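Local atomic coordinates of malate dehydrogenase (Naegleria fowleri, PDB entry 6UM4), a protein that probably catalyses the reversible, nicotinamide-cofactor-dependent oxidation of malate to oxaloacetate. Residues A[115-120]-A[129-134]; A[162-165]-A[169-172]; A[96-101]-A[121-126]. One frame throughout, in Å; residues are numbered along the deposited sequence.

Overall arrangement
All three contacts lie in the Rossmann-type NAD-binding domain, and each ends on its parallel sheet. Contacts 1 and 3 are buried and share the first beta-alpha-beta unit, with centres about 8 Å apart. In contact 1 helix 108-118 packs on strand 129-134; in contact 3 the loop after that helix packs on strand 98-102. Both are made chiefly by apolar side chains, with no polar bond between their segments, and Ile-117 meets Ile-100 between them. Contact 2 is only partly buried. It lies at the sheet edge, where strand 158-164 turns into helix 167-171, and it mixes methyl packing with polar groups. Arg-132 of contact 1 reaches over to Tyr-162 and Ala-170 of contact 2.

Contact 1: A[115-120]-A[129-134]; sequences FRIANG and VKLRLL
Ile-117 meets strand 129-134 with its branch methyl and, more loosely, with its backbone carbonyl. CG2 stands anti to the backbone N, and from there it comes within 4.1 Å of Leu-131 CD2. The two side chains cross at a slant, branch against branch, so the touch is one methyl on another. Ile-117 O lies 4.4 Å from Val-129 CG2, at the first residue of the strand. Val-129 and Leu-131 both send their side chains toward the helix, as alternate residues on one face of a strand do.

This is the second half of a beta-alpha-beta crossover. Strand 98-102 leads into helix 108-118, and the chain returns as strand 129-134, parallel and adjacent to the first. Ile-117 also touches Ile-100, so it spans both strands. Leu-150 of helix 140-151 packs on Leu-131 as well.

Ala-118 comes next. Its CA is 4.4 Å from Val-129 CG2, and these two residues bring the backbones closest, with CA atoms 6.9 Å apart. The small side chain also touches Phe-155 and Leu-158. The helix closes just beyond, where Gly-120 N donates to Ile-117 O at 3.0 Å and Gly-120 takes positive phi (88°).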
loop_
_atom_site.group_PDB
_atom_site.type_symbol
_atom_site.label_atom_id
_atom_site.label_comp_id
_atom_site.label_asym_id
_atom_site.label_seq_id
_atom_site.Cartn_x
_atom_site.Cartn_y
_atom_site.Cartn_z
ATOM N N PHE A 115 0.883 2.941 5.176
ATOM C CA PHE A 115 1.379 1.578 5.352
ATOM C C PHE A 115 2.728 1.378 4.664
ATOM O O PHE A 115 3.553 0.596 5.151
ATOM C CB PHE A 115 0.358 0.535 4.835
ATOM C CG PHE A 115 -0.812 0.293 5.766
ATOM C CD1 PHE A 115 -0.838 -0.809 6.596
ATOM C CD2 PHE A 115 -1.875 1.191 5.818
ATOM C CE1 PHE A 115 -1.901 -1.025 7.464
ATOM C CE2 PHE A 115 -2.926 0.998 6.674
ATOM C CZ PHE A 115 -2.946 -0.118 7.508
ATOM N N ARG A 116 2.988 2.092 3.571
ATOM C CA ARG A 116 4.269 2.010 2.881
ATOM C C ARG A 116 5.288 2.973 3.477
ATOM O O ARG A 116 6.439 3.024 3.022
ATOM C CB ARG A 116 4.081 2.268 1.370
ATOM C CG ARG A 116 3.195 1.184 0.733
ATOM C CD ARG A 116 2.936 1.425 -0.742
ATOM N NE ARG A 116 4.158 1.210 -1.506
ATOM C CZ ARG A 116 4.285 1.465 -2.806
ATOM N NH1 ARG A 116 3.265 1.959 -3.490
ATOM N NH2 ARG A 116 5.437 1.232 -3.408
ATOM N N ILE A 117 4.888 3.736 4.483
ATOM C CA ILE A 117 5.845 4.328 5.410
ATOM C C ILE A 117 6.111 3.387 6.583
ATOM O O ILE A 117 7.260 3.065 6.901
ATOM C CB ILE A 117 5.328 5.697 5.896
ATOM C CG1 ILE A 117 5.245 6.692 4.736
ATOM C CG2 ILE A 117 6.247 6.283 6.968
ATOM C CD1 ILE A 117 4.499 7.938 5.152
ATOM N N ALA A 118 5.044 2.888 7.205
ATOM C CA ALA A 118 5.206 2.076 8.409
ATOM C C ALA A 118 5.988 0.806 8.127
ATOM O O ALA A 118 6.666 0.289 9.020
ATOM C CB ALA A 118 3.839 1.746 9.004
ATOM N N ASN A 119 5.927 0.298 6.891
ATOM C CA ASN A 119 6.615 -0.947 6.571
ATOM C C ASN A 119 8.110 -0.763 6.400
ATOM O O ASN A 119 8.822 -1.761 6.235
ATOM C CB ASN A 119 6.004 -1.595 5.297
ATOM C CG ASN A 119 6.268 -0.782 4.016
ATOM O OD1 ASN A 119 6.731 0.351 4.089
ATOM N ND2 ASN A 119 5.918 -1.347 2.841
ATOM N N GLY A 120 8.604 0.472 6.468
ATOM C CA GLY A 120 10.007 0.760 6.247
ATOM C C GLY A 120 10.405 1.024 4.800
ATOM O O GLY A 120 11.595 1.240 4.536
ATOM N N VAL A 129 10.070 4.943 12.724
ATOM C CA VAL A 129 9.284 6.099 12.326
ATOM C C VAL A 129 8.230 6.421 13.370
ATOM O O VAL A 129 7.725 5.545 14.078
ATOM C CB VAL A 129 8.625 5.895 10.941
ATOM C CG1 VAL A 129 9.684 5.775 9.893
ATOM C CG2 VAL A 129 7.781 4.631 10.946
ATOM N N LYS A 130 7.945 7.714 13.491
ATOM C CA LYS A 130 6.827 8.244 14.251
ATOM C C LYS A 130 5.955 9.053 13.310
ATOM O O LYS A 130 6.453 9.938 12.602
ATOM C CB LYS A 130 7.299 9.112 15.414
ATOM C CG LYS A 130 8.186 8.386 16.417
ATOM C CD LYS A 130 8.568 9.290 17.565
ATOM C CE LYS A 130 9.510 8.567 18.517
ATOM N NZ LYS A 130 9.752 9.360 19.751
ATOM N N LEU A 131 4.664 8.761 13.312
ATOM C CA LEU A 131 3.712 9.420 12.430
ATOM C C LEU A 131 2.915 10.434 13.229
ATOM O O LEU A 131 2.343 10.103 14.271
ATOM C CB LEU A 131 2.776 8.398 11.788
ATOM C CG LEU A 131 3.375 7.489 10.714
ATOM C CD1 LEU A 131 2.357 6.426 10.295
ATOM C CD2 LEU A 131 3.791 8.324 9.550
ATOM N N ARG A 132 2.878 11.664 12.743
ATOM C CA ARG A 132 2.007 12.690 13.287
ATOM C C ARG A 132 0.979 12.993 12.211
ATOM O O ARG A 132 1.306 13.603 11.186
ATOM C CB ARG A 132 2.806 13.927 13.698
ATOM C CG ARG A 132 3.815 13.637 14.823
ATOM C CD ARG A 132 4.540 14.910 15.297
ATOM N NE ARG A 132 3.728 15.707 16.202
ATOM C CZ ARG A 132 3.648 15.483 17.517
ATOM N NH1 ARG A 132 4.179 14.377 18.033
ATOM N NH2 ARG A 132 2.910 16.277 18.289
ATOM N N LEU A 133 -0.252 12.582 12.460
ATOM C CA LEU A 133 -1.307 12.542 11.457
ATOM C C LEU A 133 -2.257 13.703 11.685
ATOM O O LEU A 133 -2.840 13.820 12.767
ATOM C CB LEU A 133 -2.072 11.220 11.543
ATOM C CG LEU A 133 -1.221 9.964 11.400
ATOM C CD1 LEU A 133 -2.112 8.717 11.412
ATOM C CD2 LEU A 133 -0.417 10.062 10.087
ATOM N N LEU A 134 -2.445 14.525 10.657
ATOM C CA LEU A 134 -3.247 15.738 10.743
ATOM C C LEU A 134 -4.491 15.607 9.875
ATOM O O LEU A 134 -4.421 15.111 8.750
ATOM C CB LEU A 134 -2.429 16.954 10.286
ATOM C CG LEU A 134 -3.218 18.250 10.137
ATOM C CD1 LEU A 134 -3.739 18.629 11.505
ATOM C CD2 LEU A 134 -2.365 19.361 9.566
#

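Contact 2: A[162-165]-A[169-172]; sequences YLTD and DAFR
Asp-169 faces strand 158-164 with its CB, which rests against two side chains of the strand. On one of them, Tyr-162, the OH is 3.6 Å from Asp-169 CB. CB lies at the edge of the ring, near its plane, and the ring and carboxylate planes are 80° apart. The Tyr-162 ring is carried there by a CG anti to the backbone N (chi1 177°). On the other, Thr-164, OG1 is 3.7 Å from the same CB, a van der Waals contact, and the two side chains cross at about a right angle. The hydroxyl oxygen of Thr-164 accepts from the backbone N of Ser-166, in the turn that joins the two segments. Asp-169 OD2 stays on the Tyr-162 side, 3.6 Å from Tyr-162 OH, without a hydrogen bond. OD1 turns to Arg-172. It accepts from Arg-172 NH2 at 3.1 Å in a salt bridge, using the anti lone pair, with an N-H...O angle of 159°.

Ala-170 packs on Thr-164 and on Leu-134. The CG2 methyl of Thr-164 is 3.8 Å from both the CA and the CB of Ala-170. This residue pair marks the nearest approach of the two backbones. The carbonyl of Ala-170 looks to strands 98-102 and 129-134, where it takes a hydrogen bond from Thr-101 OG1 and a weak one from Arg-132 NE.

Arg-172 closes the segment. Its guanidinium meets Asp-169 OD1 at the edge, close to its plane. Arg-132 lies close by: it makes a cation-pi contact with Tyr-162 and bonds the carbonyl O of Asp-169. Here an edge strand of the parallel sheet runs into a short helix, which leads on to strand 176-179 on the far side of strand 98-102, part of the crossover that links the two halves of a Rossmann fold.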
loop_
_atom_site.group_PDB
_atom_site.type_symbol
_atom_site.label_atom_id
_atom_site.label_comp_id
_atom_site.label_asym_id
_atom_site.label_seq_id
_atom_site.Cartn_x
_atom_site.Cartn_y
_atom_site.Cartn_z
ATOM N N TYR A 162 0.613 9.688 16.439
ATOM C CA TYR A 162 -0.008 10.821 17.116
ATOM C C TYR A 162 -1.041 11.452 16.190
ATOM O O TYR A 162 -0.765 11.662 15.004
ATOM C CB TYR A 162 1.050 11.849 17.534
ATOM C CG TYR A 162 0.482 13.099 18.181
ATOM C CD1 TYR A 162 0.151 13.124 19.533
ATOM C CD2 TYR A 162 0.290 14.263 17.437
ATOM C CE1 TYR A 162 -0.367 14.287 20.130
ATOM C CE2 TYR A 162 -0.228 15.408 18.017
ATOM C CZ TYR A 162 -0.553 15.421 19.362
ATOM O OH TYR A 162 -1.063 16.579 19.921
ATOM N N LEU A 163 -2.232 11.729 16.727
ATOM C CA LEU A 163 -3.359 12.256 15.961
ATOM C C LEU A 163 -3.707 13.663 16.419
ATOM O O LEU A 163 -3.744 13.928 17.621
ATOM C CB LEU A 163 -4.606 11.388 16.140
ATOM C CG LEU A 163 -4.526 9.870 16.051
ATOM C CD1 LEU A 163 -5.923 9.323 16.199
ATOM C CD2 LEU A 163 -3.906 9.427 14.752
ATOM N N THR A 164 -4.017 14.554 15.472
ATOM C CA THR A 164 -4.370 15.914 15.866
ATOM C C THR A 164 -5.096 16.627 14.738
ATOM O O THR A 164 -4.957 16.281 13.562
ATOM C CB THR A 164 -3.135 16.719 16.302
ATOM O OG1 THR A 164 -3.529 18.054 16.638
ATOM C CG2 THR A 164 -2.081 16.764 15.225
ATOM N N ASP A 165 -5.888 17.631 15.112
ATOM C CA ASP A 165 -6.426 18.569 14.135
ATOM C C ASP A 165 -5.763 19.939 14.235
ATOM O O ASP A 165 -6.323 20.931 13.761
ATOM C CB ASP A 165 -7.945 18.697 14.273
ATOM C CG ASP A 165 -8.380 19.226 15.633
ATOM O OD1 ASP A 165 -7.516 19.605 16.457
ATOM O OD2 ASP A 165 -9.607 19.265 15.878
ATOM N N ASP A 169 0.391 21.464 16.630
ATOM C CA ASP A 169 0.785 20.188 17.241
ATOM C C ASP A 169 1.375 19.231 16.208
ATOM O O ASP A 169 2.362 18.537 16.492
ATOM C CB ASP A 169 -0.391 19.514 17.977
ATOM C CG ASP A 169 -0.814 20.248 19.273
ATOM O OD1 ASP A 169 0.013 20.962 19.888
ATOM O OD2 ASP A 169 -1.976 20.071 19.713
ATOM N N ALA A 170 0.797 19.198 15.003
ATOM C CA ALA A 170 1.183 18.205 14.000
ATOM C C ALA A 170 2.668 18.283 13.652
ATOM O O ALA A 170 3.358 17.258 13.607
ATOM C CB ALA A 170 0.325 18.378 12.742
ATOM N N PHE A 171 3.187 19.491 13.429
ATOM C CA PHE A 171 4.543 19.647 12.914
ATOM C C PHE A 171 5.619 19.691 13.985
ATOM O O PHE A 171 6.802 19.728 13.629
ATOM C CB PHE A 171 4.656 20.919 12.079
ATOM C CG PHE A 171 3.850 20.884 10.823
ATOM C CD1 PHE A 171 4.180 20.011 9.805
ATOM C CD2 PHE A 171 2.747 21.706 10.669
ATOM C CE1 PHE A 171 3.438 19.978 8.635
ATOM C CE2 PHE A 171 1.996 21.681 9.506
ATOM C CZ PHE A 171 2.340 20.807 8.489
ATOM N N ARG A 172 5.248 19.693 15.268
ATOM C CA ARG A 172 6.230 19.645 16.346
ATOM C C ARG A 172 7.202 18.495 16.119
ATOM O O ARG A 172 6.796 17.330 15.996
ATOM C CB ARG A 172 5.536 19.508 17.719
ATOM C CG ARG A 172 6.525 19.301 18.899
ATOM C CD ARG A 172 5.880 19.349 20.294
ATOM N NE ARG A 172 5.013 20.510 20.447
ATOM C CZ ARG A 172 3.688 20.446 20.430
ATOM N NH1 ARG A 172 3.078 19.276 20.298
ATOM N NH2 ARG A 172 2.972 21.552 20.530
#

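Contact 3: A[96-101]-A[121-126]; sequences PPVTIT and EMLGEN
Leu-123 and Met-122 meet Val-98 and Ile-100 by apolar contacts alone. The CD1 methyl of Leu-123 does most of the touching. It is 3.6 Å from Val-98 CG2 and 3.8 Å from Ile-100 CD1, so it bridges two side chains of one strand face. In each pair the side chains reach toward each other and meet tip to tip. Leu-123 is extended at chi2 (-178°), which carries CD1 out to the strand. Val-98 and Ile-100 are two residues apart and both point toward the loop.

The strand is first in chain order, and an inner strand of the parallel sheet, in the Rossmann-type domain. The loop follows helix 108-118 and returns the chain to strand 129-134, which is hydrogen-bonded beside strand 98-102.

One contact involves a thioether side chain. The end methyl CE of Met-122 lies 4.0 Å from Ile-100 CD1. The chain of Met-122 runs out straight and then bends at chi3 (83°), which brings CE round to Ile-100. Ile-340 and Met-343 of helix 332-348 also pack on Met-122, and Val-347 of the same helix packs on Leu-123. Tyr-176 of strand 176-179, on the other side of 98-102 from 129-134, touches Val-98, Ile-100 and Leu-123.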
loop_
_atom_site.group_PDB
_atom_site.type_symbol
_atom_site.label_atom_id
_atom_site.label_comp_id
_atom_site.label_asym_id
_atom_site.label_seq_id
_atom_site.Cartn_x
_atom_site.Cartn_y
_atom_site.Cartn_z
ATOM N N PRO A 96 18.263 6.051 15.252
ATOM C CA PRO A 96 17.319 6.784 16.088
ATOM C C PRO A 96 16.095 7.154 15.282
ATOM O O PRO A 96 16.157 7.272 14.045
ATOM C CB PRO A 96 18.117 8.022 16.521
ATOM C CG PRO A 96 19.185 8.154 15.494
ATOM C CD PRO A 96 19.546 6.761 15.119
ATOM N N PRO A 97 14.944 7.299 15.925
ATOM C CA PRO A 97 13.707 7.518 15.169
ATOM C C PRO A 97 13.643 8.886 14.507
ATOM O O PRO A 97 14.242 9.858 14.969
ATOM C CB PRO A 97 12.612 7.359 16.231
ATOM C CG PRO A 97 13.283 7.666 17.517
ATOM C CD PRO A 97 14.698 7.175 17.373
ATOM N N VAL A 98 12.903 8.946 13.398
ATOM C CA VAL A 98 12.549 10.204 12.757
ATOM C C VAL A 98 11.032 10.369 12.840
ATOM O O VAL A 98 10.280 9.398 12.982
ATOM C CB VAL A 98 13.024 10.268 11.292
ATOM C CG1 VAL A 98 14.525 10.055 11.221
ATOM C CG2 VAL A 98 12.269 9.216 10.457
ATOM N N THR A 99 10.588 11.619 12.742
ATOM C CA THR A 99 9.183 12.000 12.852
ATOM C C THR A 99 8.660 12.493 11.504
ATOM O O THR A 99 9.257 13.392 10.895
ATOM C CB THR A 99 9.035 13.100 13.903
ATOM O OG1 THR A 99 9.399 12.579 15.172
ATOM C CG2 THR A 99 7.606 13.606 13.973
ATOM N N ILE A 100 7.528 11.943 11.055
ATOM C CA ILE A 100 6.931 12.307 9.769
ATOM C C ILE A 100 5.523 12.835 10.019
ATOM O O ILE A 100 4.675 12.116 10.558
ATOM C CB ILE A 100 6.873 11.112 8.802
ATOM C CG1 ILE A 100 8.219 10.391 8.719
ATOM C CG2 ILE A 100 6.456 11.572 7.411
ATOM C CD1 ILE A 100 8.048 8.866 8.489
ATOM N N THR A 101 5.250 14.056 9.580
ATOM C CA THR A 101 3.906 14.627 9.654
ATOM C C THR A 101 3.188 14.437 8.322
ATOM O O THR A 101 3.726 14.789 7.273
ATOM C CB THR A 101 3.962 16.120 10.000
ATOM O OG1 THR A 101 4.719 16.301 11.202
ATOM C CG2 THR A 101 2.563 16.683 10.194
ATOM N N GLU A 121 9.451 1.036 3.862
ATOM C CA GLU A 121 9.794 1.197 2.441
ATOM C C GLU A 121 10.259 2.616 2.125
ATOM O O GLU A 121 11.228 2.808 1.382
ATOM C CB GLU A 121 8.596 0.814 1.561
ATOM C CG GLU A 121 8.832 0.923 0.046
ATOM C CD GLU A 121 7.579 0.569 -0.745
ATOM O OE1 GLU A 121 6.567 0.204 -0.094
ATOM O OE2 GLU A 121 7.597 0.662 -1.999
ATOM N N MET A 122 9.590 3.623 2.681
ATOM C CA MET A 122 9.929 4.996 2.320
ATOM C C MET A 122 11.326 5.376 2.786
ATOM O O MET A 122 12.097 5.969 2.019
ATOM C CB MET A 122 8.896 5.965 2.885
ATOM C CG MET A 122 9.165 7.391 2.414
ATOM S SD MET A 122 7.835 8.518 2.817
ATOM C CE MET A 122 8.259 8.922 4.509
ATOM N N LEU A 123 11.685 5.029 4.018
ATOM C CA LEU A 123 12.926 5.524 4.603
ATOM C C LEU A 123 13.961 4.449 4.895
ATOM O O LEU A 123 15.059 4.793 5.353
ATOM C CB LEU A 123 12.641 6.309 5.898
ATOM C CG LEU A 123 11.770 7.563 5.755
ATOM C CD1 LEU A 123 11.581 8.316 7.084
ATOM C CD2 LEU A 123 12.324 8.491 4.663
ATOM N N GLY A 124 13.649 3.177 4.678
ATOM C CA GLY A 124 14.620 2.126 4.907
ATOM C C GLY A 124 14.210 1.218 6.061
ATOM O O GLY A 124 13.598 1.651 7.047
ATOM N N GLU A 125 14.581 -0.063 5.947
ATOM C CA GLU A 125 14.119 -1.082 6.879
ATOM C C GLU A 125 14.709 -0.936 8.275
ATOM O O GLU A 125 14.197 -1.561 9.208
ATOM C CB GLU A 125 14.451 -2.476 6.336
ATOM N N ASN A 126 15.751 -0.123 8.450
ATOM C CA ASN A 126 16.368 0.066 9.755
ATOM C C ASN A 126 16.118 1.458 10.329
ATOM O O ASN A 126 16.833 1.884 11.239
ATOM C CB ASN A 126 17.864 -0.229 9.664
ATOM C CG ASN A 126 18.145 -1.705 9.419
ATOM O OD1 ASN A 126 17.647 -2.573 10.142
ATOM N ND2 ASN A 126 18.928 -1.996 8.383
#